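Long-range contacts in catabolite control protein A (PDB 2O20), which binds DNA as a transcription regulator of the LacI family and probably governs carbon catabolite repression and activation: residues V160-H165 with L321-F326; A230-L235 with V252-A257. The protein carries 1 engineered substitution. One frame throughout, in Å; residues are numbered along the deposited sequence.

Interaction 1: V160-H165 with L321-F326; sequences VNIDYH and LDHEIF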
# COMPACT_ATOMS: atom_id res chain seq x y z
N VAL D 160 7.80 -20.51 -2.44
CA VAL D 160 6.36 -20.52 -2.69
C VAL D 160 6.03 -19.45 -3.74
O VAL D 160 6.35 -18.27 -3.57
CB VAL D 160 5.57 -20.27 -1.40
CG1 VAL D 160 4.04 -20.50 -1.65
CG2 VAL D 160 6.07 -21.17 -0.30
N ASN D 161 5.35 -19.88 -4.81
CA ASN D 161 5.09 -19.06 -5.98
C ASN D 161 3.79 -19.51 -6.65
O ASN D 161 3.27 -20.58 -6.31
CB ASN D 161 6.25 -19.18 -7.01
CG ASN D 161 7.54 -18.56 -6.53
OD1 ASN D 161 7.78 -17.35 -6.69
ND2 ASN D 161 8.41 -19.38 -5.98
N ILE D 162 3.29 -18.72 -7.60
CA ILE D 162 2.36 -19.21 -8.64
C ILE D 162 3.16 -19.80 -9.80
O ILE D 162 4.39 -19.75 -9.79
CB ILE D 162 1.29 -18.14 -9.12
CG1 ILE D 162 1.91 -16.98 -9.92
CG2 ILE D 162 0.45 -17.64 -7.95
CD1 ILE D 162 0.98 -16.40 -10.96
N ASP D 163 2.45 -20.40 -10.76
CA ASP D 163 3.01 -20.90 -12.02
C ASP D 163 3.06 -19.70 -13.00
O ASP D 163 2.08 -19.37 -13.66
CB ASP D 163 2.16 -22.08 -12.55
CG ASP D 163 2.71 -22.69 -13.83
OD1 ASP D 163 3.58 -22.08 -14.45
OD2 ASP D 163 2.27 -23.80 -14.22
N TYR D 164 4.20 -19.02 -13.05
CA TYR D 164 4.33 -17.80 -13.89
C TYR D 164 4.23 -18.07 -15.41
O TYR D 164 3.74 -17.22 -16.20
CB TYR D 164 5.65 -17.09 -13.59
CG TYR D 164 5.82 -16.70 -12.14
CD1 TYR D 164 5.06 -15.66 -11.58
CD2 TYR D 164 6.73 -17.34 -11.33
CE1 TYR D 164 5.21 -15.30 -10.27
CE2 TYR D 164 6.89 -16.97 -9.98
CZ TYR D 164 6.13 -15.94 -9.47
OH TYR D 164 6.26 -15.56 -8.14
N HIS D 165 4.70 -19.24 -15.81
CA HIS D 165 4.60 -19.69 -17.21
C HIS D 165 3.13 -19.76 -17.65
O HIS D 165 2.72 -19.12 -18.62
CB HIS D 165 5.28 -21.04 -17.34
CG HIS D 165 5.12 -21.68 -18.68
ND1 HIS D 165 3.98 -22.37 -19.04
CD2 HIS D 165 5.95 -21.75 -19.74
CE1 HIS D 165 4.12 -22.83 -20.27
NE2 HIS D 165 5.31 -22.47 -20.71
N LEU D 321 1.12 -22.36 -5.96
CA LEU D 321 -0.28 -22.15 -5.62
C LEU D 321 -1.07 -21.76 -6.86
O LEU D 321 -0.53 -21.14 -7.77
CB LEU D 321 -0.43 -21.07 -4.53
CG LEU D 321 0.32 -21.27 -3.20
CD1 LEU D 321 -0.11 -20.19 -2.20
CD2 LEU D 321 0.16 -22.68 -2.62
N ASP D 322 -2.35 -22.11 -6.92
CA ASP D 322 -3.16 -21.76 -8.09
C ASP D 322 -3.41 -20.25 -8.22
O ASP D 322 -3.33 -19.52 -7.25
CB ASP D 322 -4.52 -22.43 -8.02
CG ASP D 322 -4.44 -23.94 -8.03
OD1 ASP D 322 -3.53 -24.51 -8.68
OD2 ASP D 322 -5.31 -24.51 -7.35
N HIS D 323 -3.72 -19.80 -9.44
CA HIS D 323 -4.10 -18.40 -9.70
C HIS D 323 -5.35 -18.40 -10.60
O HIS D 323 -5.74 -19.44 -11.12
CB HIS D 323 -2.97 -17.67 -10.44
CG HIS D 323 -2.73 -18.18 -11.82
ND1 HIS D 323 -1.96 -19.30 -12.07
CD2 HIS D 323 -3.20 -17.77 -13.03
CE1 HIS D 323 -1.92 -19.52 -13.37
NE2 HIS D 323 -2.69 -18.63 -13.97
N GLU D 324 -5.94 -17.23 -10.80
CA GLU D 324 -7.07 -17.02 -11.73
C GLU D 324 -6.80 -15.74 -12.51
O GLU D 324 -5.85 -15.03 -12.19
CB GLU D 324 -8.38 -16.82 -10.95
CG GLU D 324 -8.72 -17.89 -9.96
CD GLU D 324 -9.15 -17.29 -8.63
OE1 GLU D 324 -8.25 -16.82 -7.88
OE2 GLU D 324 -10.38 -17.27 -8.35
N ILE D 325 -7.62 -15.45 -13.52
CA ILE D 325 -7.63 -14.14 -14.20
C ILE D 325 -8.98 -13.51 -13.92
O ILE D 325 -10.03 -14.15 -14.11
CB ILE D 325 -7.37 -14.26 -15.71
CG1 ILE D 325 -5.92 -14.73 -15.94
CG2 ILE D 325 -7.64 -12.93 -16.44
CD1 ILE D 325 -5.47 -14.76 -17.35
N PHE D 326 -8.96 -12.29 -13.41
CA PHE D 326 -10.17 -11.50 -13.21
C PHE D 326 -10.34 -10.48 -14.33
O PHE D 326 -9.53 -9.55 -14.45
CB PHE D 326 -10.11 -10.76 -11.87
CG PHE D 326 -10.13 -11.66 -10.66
CD1 PHE D 326 -10.63 -12.97 -10.72
CD2 PHE D 326 -9.72 -11.18 -9.44
CE1 PHE D 326 -10.64 -13.77 -9.59
CE2 PHE D 326 -9.75 -11.97 -8.30
CZ PHE D 326 -10.21 -13.27 -8.38
O HOH W 1 -0.46 -20.98 -10.46
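Leu-321 lays its isobutyl group obliquely across Val-160, its CG 4.1 Å from Val-160 CG1. That methyl stands anti to its own backbone N (chi1 -171°), and CD1 of the leucine also lies beside it. Next to this greasy overlap the backbones join: Leu-321 N donates to Asn-161 O at 2.8 Å. Ile-162 then comes up beside the leucine carbonyl oxygen, with its CA 3.6 Å from Leu-321 O in a CA-H...O contact, while its CG2 touches the same oxygen. Further on, CD1 of Ile-162 meets CB of His-323 at 4.2 Å, the two side chains crossing at about a right angle.

The segments include two of the three crossovers that link the subdomains of the periplasmic-binding-protein-like core of LacI-family regulators. Strands 159-161 and 318-320 run parallel in one sheet; beyond them the chain enters helix 164-177 on one side and strand 324-326 on the other. The remaining crossover runs close by, with Val-290 against both Ile-162 and His-323.

Where the linkers begin to part, one water bridges them. It donates to Leu-321 O at 2.7 Å, accepts from Asp-163 N, and sits in the ring plane at the edge of His-323, 2.8 Å from ND1. The far ring nitrogen, NE2, is hydrogen-bonded to Gln-170, so the imidazole is held at both nitrogens and its rotation is fixed. Asp-163, meanwhile, is the N-cap of helix 164-177, its OD1 taking Leu-166 N.

Interaction 2: A230-L235 with V252-A257; sequences ALAERL and VGLLSA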
# COMPACT_ATOMS: atom_id res chain seq x y z
N ALA D 230 6.07 6.05 -18.02
CA ALA D 230 7.04 6.46 -19.04
C ALA D 230 7.15 5.50 -20.24
O ALA D 230 7.62 5.89 -21.33
CB ALA D 230 8.44 6.67 -18.38
N LEU D 231 6.70 4.26 -20.07
CA LEU D 231 6.68 3.29 -21.14
C LEU D 231 5.58 3.51 -22.18
O LEU D 231 5.71 3.02 -23.31
CB LEU D 231 6.51 1.86 -20.56
CG LEU D 231 7.81 1.24 -20.02
CD1 LEU D 231 7.51 -0.12 -19.43
CD2 LEU D 231 8.86 1.12 -21.10
N ALA D 232 4.50 4.18 -21.79
CA ALA D 232 3.30 4.27 -22.64
C ALA D 232 3.66 4.67 -24.09
O ALA D 232 3.31 3.96 -25.02
CB ALA D 232 2.27 5.20 -22.05
N GLU D 233 4.37 5.78 -24.26
CA GLU D 233 4.64 6.26 -25.61
C GLU D 233 5.58 5.31 -26.37
O GLU D 233 5.51 5.22 -27.64
CB GLU D 233 5.14 7.71 -25.59
CG GLU D 233 4.99 8.42 -26.90
CD GLU D 233 3.55 8.70 -27.30
OE1 GLU D 233 3.25 8.74 -28.51
OE2 GLU D 233 2.69 8.90 -26.42
N ARG D 234 6.43 4.58 -25.62
CA ARG D 234 7.36 3.62 -26.22
C ARG D 234 6.62 2.45 -26.86
O ARG D 234 6.99 2.00 -27.91
CB ARG D 234 8.37 3.09 -25.20
CG ARG D 234 9.18 4.17 -24.49
CD ARG D 234 10.05 4.96 -25.47
NE ARG D 234 9.89 6.36 -25.09
CZ ARG D 234 9.18 7.29 -25.72
NH1 ARG D 234 8.61 7.07 -26.90
NH2 ARG D 234 9.12 8.48 -25.18
N LEU D 235 5.55 2.00 -26.20
CA LEU D 235 4.70 0.95 -26.72
C LEU D 235 3.91 1.44 -27.95
O LEU D 235 3.84 0.76 -28.95
CB LEU D 235 3.76 0.44 -25.63
CG LEU D 235 4.34 -0.70 -24.73
CD1 LEU D 235 5.44 -0.22 -23.84
CD2 LEU D 235 3.28 -1.35 -23.88
N VAL D 252 -0.55 -0.16 -13.47
CA VAL D 252 -1.36 0.99 -13.09
C VAL D 252 -0.75 2.27 -13.68
O VAL D 252 -1.51 3.14 -14.13
CB VAL D 252 -1.53 1.12 -11.55
CG1 VAL D 252 -2.30 2.36 -11.19
CG2 VAL D 252 -2.27 -0.10 -10.98
N GLY D 253 0.58 2.37 -13.69
CA GLY D 253 1.28 3.46 -14.36
C GLY D 253 1.05 3.54 -15.86
O GLY D 253 0.78 4.63 -16.39
N LEU D 254 1.11 2.39 -16.54
CA LEU D 254 0.82 2.28 -17.98
C LEU D 254 -0.61 2.72 -18.28
O LEU D 254 -0.84 3.53 -19.19
CB LEU D 254 1.03 0.83 -18.48
CG LEU D 254 0.93 0.64 -20.00
CD1 LEU D 254 2.09 1.34 -20.65
CD2 LEU D 254 0.89 -0.81 -20.40
N LEU D 255 -1.56 2.26 -17.47
CA LEU D 255 -2.97 2.64 -17.63
C LEU D 255 -3.18 4.14 -17.42
O LEU D 255 -3.84 4.79 -18.24
CB LEU D 255 -3.89 1.83 -16.69
CG LEU D 255 -5.41 2.10 -16.74
CD1 LEU D 255 -5.93 1.87 -18.12
CD2 LEU D 255 -6.14 1.23 -15.76
N SER D 256 -2.60 4.70 -16.36
CA SER D 256 -2.66 6.12 -16.08
C SER D 256 -2.22 6.94 -17.28
O SER D 256 -2.85 7.95 -17.64
CB SER D 256 -1.79 6.54 -14.85
OG SER D 256 -2.42 6.21 -13.61
N ALA D 257 -1.10 6.55 -17.84
CA ALA D 257 -0.54 7.29 -18.99
C ALA D 257 -1.38 7.17 -20.26
O ALA D 257 -1.59 8.17 -20.96
CB ALA D 257 0.90 6.88 -19.21
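Leu-254 is the principal bump of this contact, and the hollow that takes it lies on the surface of helix 225-237. Its CG is anti to the backbone N (chi1 -172°), and Leu-254 CD1, at the end of the branched tip, lands 3.7 Å from Ala-232 CA. Leu-254 CD1 also approaches Ala-232 N at 3.9 Å, so it packs against the backbone of Ala-232 as well as its CB. CB of Leu-231 forms one wall of the hollow, 4.5 Å from Leu-254 CD1. Another wall is Leu-235, one turn on from Leu-231, whose CD2 meets the second methyl, Leu-254 CD2, at 4.3 Å.

Ala-232 answers with a small bump of its own. Ala-232 CB fits between Leu-254 and Ala-257, which follow each other at a spacing of three residues on helix 248-260, and touches Ala-257 CB at 3.6 Å. With alanine facing alanine, the axes of the two short segments can come within 8.3 Å of each other, crossing at -67°.

The two helices belong to successive beta-alpha-beta crossovers of a Rossmann-like parallel sheet: helix 225-237 leads from strand 218-219 to strand 242-245, and helix 248-260 leads on from there to strand 270-272. Ile-186, on the inner strand 183-186, touches Leu-231, Leu-235 and Leu-254 alike, which places both helices on one face of the sheet and makes Leu-235 and Leu-254 a buried layer between the helices and the sheet, with Leu-231 at its border. No hydrogen bond passes between the segments, and the touching side chains are all apolar. On another flank of helix 248-260, Val-252 and Ser-256 pack on Tyr-282 of the second subunit.

The centres of interactions 1 and 2 are about 25 Å apart, and their nearest atoms are about 11 Å apart, so the two do not touch. Along the chain interaction 2 is nested within interaction 1: residues 160-165 come first, then 230-235 and 252-257, and finally 321-326. Between the two halves of interaction 1 the chain builds the four-stranded subdomain and then returns, through helix 294-309 and strand 318-320, to the six-stranded one. Interaction 2 packs two helices on one face of the four-stranded sheet. Interaction 1 thus pairs two of the hinge segments, whereas interaction 2 lies wholly within one subdomain, beside the second subunit.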